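Local coordinates for probable transcriptional regulator, LysR family protein (Rhodococcus sp., PDB 2QL3), which probably regulates transcription as a DNA-binding factor of the LysR family, this chain being its C-terminal domain, which probably binds an effector, at residues A136-E139 with T140-F144. Sequence-based numbering, arbitrary orientation.
Sequences ANFE and TARAF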
loop_
_atom_site.group_PDB
_atom_site.type_symbol
_atom_site.label_atom_id
_atom_site.label_comp_id
_atom_site.label_asym_id
_atom_site.label_seq_id
_atom_site.Cartn_x
_atom_site.Cartn_y
_atom_site.Cartn_z
ATOM N N ALA A 136 0.370 7.945 -3.102
ATOM C CA ALA A 136 -0.597 7.710 -2.010
ATOM C C ALA A 136 -0.383 6.353 -1.301
ATOM O O ALA A 136 -1.098 6.013 -0.344
ATOM C CB ALA A 136 -2.068 7.860 -2.517
ATOM N N ASN A 137 0.646 5.622 -1.733
ATOM C CA ASN A 137 0.927 4.277 -1.241
ATOM C C ASN A 137 2.005 4.282 -0.151
ATOM O O ASN A 137 3.094 4.699 -0.389
ATOM C CB ASN A 137 1.362 3.386 -2.378
ATOM C CG ASN A 137 1.391 1.901 -1.974
ATOM O OD1 ASN A 137 0.748 1.496 -0.993
ATOM N ND2 ASN A 137 2.121 1.100 -2.721
ATOM N N PHE A 138 1.677 3.837 1.045
ATOM C CA PHE A 138 2.598 3.919 2.187
ATOM C C PHE A 138 3.890 3.195 1.914
ATOM O O PHE A 138 4.958 3.705 2.215
ATOM C CB PHE A 138 1.902 3.353 3.425
ATOM C CG PHE A 138 2.528 3.667 4.721
ATOM C CD1 PHE A 138 2.059 4.728 5.490
ATOM C CD2 PHE A 138 3.461 2.811 5.280
ATOM C CE1 PHE A 138 2.595 5.006 6.783
ATOM C CE2 PHE A 138 3.993 3.085 6.544
ATOM C CZ PHE A 138 3.579 4.187 7.283
ATOM N N GLU A 139 3.791 1.991 1.379
ATOM C CA GLU A 139 5.000 1.206 1.118
ATOM C C GLU A 139 5.810 1.779 -0.023
ATOM O O GLU A 139 7.032 1.659 -0.024
ATOM C CB GLU A 139 4.683 -0.241 0.811
ATOM C CG GLU A 139 5.952 -1.124 0.702
ATOM C CD GLU A 139 6.842 -1.114 1.966
ATOM O OE1 GLU A 139 8.022 -1.513 1.866
ATOM O OE2 GLU A 139 6.386 -0.698 3.065
ATOM N N THR A 140 5.151 2.403 -0.998
ATOM C CA THR A 140 5.911 3.066 -2.021
ATOM C C THR A 140 6.788 4.175 -1.408
ATOM O O THR A 140 7.952 4.338 -1.799
ATOM C CB THR A 140 5.021 3.591 -3.157
ATOM O OG1 THR A 140 4.326 2.481 -3.757
ATOM C CG2 THR A 140 5.877 4.337 -4.213
ATOM N N ALA A 141 6.254 4.905 -0.428
ATOM C CA ALA A 141 7.024 5.955 0.210
ATOM C C ALA A 141 8.221 5.340 0.914
ATOM O O ALA A 141 9.313 5.825 0.763
ATOM C CB ALA A 141 6.180 6.750 1.203
ATOM N N ARG A 142 8.006 4.299 1.711
ATOM C CA ARG A 142 9.111 3.619 2.453
ATOM C C ARG A 142 10.096 3.011 1.505
ATOM O O ARG A 142 11.319 3.175 1.709
ATOM C CB ARG A 142 8.579 2.489 3.360
ATOM C CG ARG A 142 7.725 2.949 4.490
ATOM C CD ARG A 142 7.197 1.744 5.314
ATOM N NE ARG A 142 8.249 1.195 6.177
ATOM C CZ ARG A 142 8.766 -0.021 6.091
ATOM N NH1 ARG A 142 9.689 -0.406 6.969
ATOM N NH2 ARG A 142 8.373 -0.857 5.153
ATOM N N ALA A 143 9.603 2.365 0.443
ATOM C CA ALA A 143 10.511 1.719 -0.527
ATOM C C ALA A 143 11.378 2.732 -1.291
ATOM O O ALA A 143 12.571 2.485 -1.504
ATOM C CB ALA A 143 9.746 0.886 -1.504
ATOM N N PHE A 144 10.782 3.869 -1.687
ATOM C CA PHE A 144 11.523 4.937 -2.368
ATOM C C PHE A 144 12.617 5.512 -1.435
ATOM O O PHE A 144 13.760 5.692 -1.827
ATOM C CB PHE A 144 10.592 6.053 -2.863
ATOM C CG PHE A 144 9.973 5.832 -4.235
ATOM C CD1 PHE A 144 9.760 4.581 -4.737
ATOM C CD2 PHE A 144 9.588 6.927 -5.014
ATOM C CE1 PHE A 144 9.204 4.375 -5.987
ATOM C CE2 PHE A 144 9.016 6.720 -6.287
ATOM C CZ PHE A 144 8.798 5.449 -6.749
#
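Glu139 sends CG anti to its own backbone N whereas Arg142 keeps CG beside its N and anti to the carbonyl carbon; bends at chi2 of Glu139 (57°) and chi3 of Arg142 (76°) then turn carboxylate and guanidinium together along the first turn of helix 138-147. Arg142 NH2 reaches Glu139 OE2 at 2.9 Å, on the syn lone pair and in the guanidinium plane, although the two flat groups are inclined to each other. Both carboxylate oxygens of this buried salt bridge are gripped, which fixes the group's rotation: OE2 is also hydrogen-bonded to Tyr164 OH of the second subunit, OE1 accepts from the backbone N of Tyr164 in its own chain. Arg142 NH2 donates to Val162 O as well. The Arg142 CD methylene touches both Glu139 OE2 and, obliquely, the Phe138 ring, 3.7 Å from CE2; that ring packs on Leu109 and Leu154.

At the N-cap position, the Asn137 amide donates through ND2 to a hydroxyl, Thr140 OG1 (2.8 Å), in a bent bond at 135°. The same OG1 bonds to Glu40 OE2 of the second subunit. Backbone bonding begins with Ala141 N to Asn137 O at 3.2 Å. The whole illustrates an i to i+3 ion pair just after an N-cap, here where a helix of the periplasmic-binding-protein-like LysR effector domain meets the dimer partner.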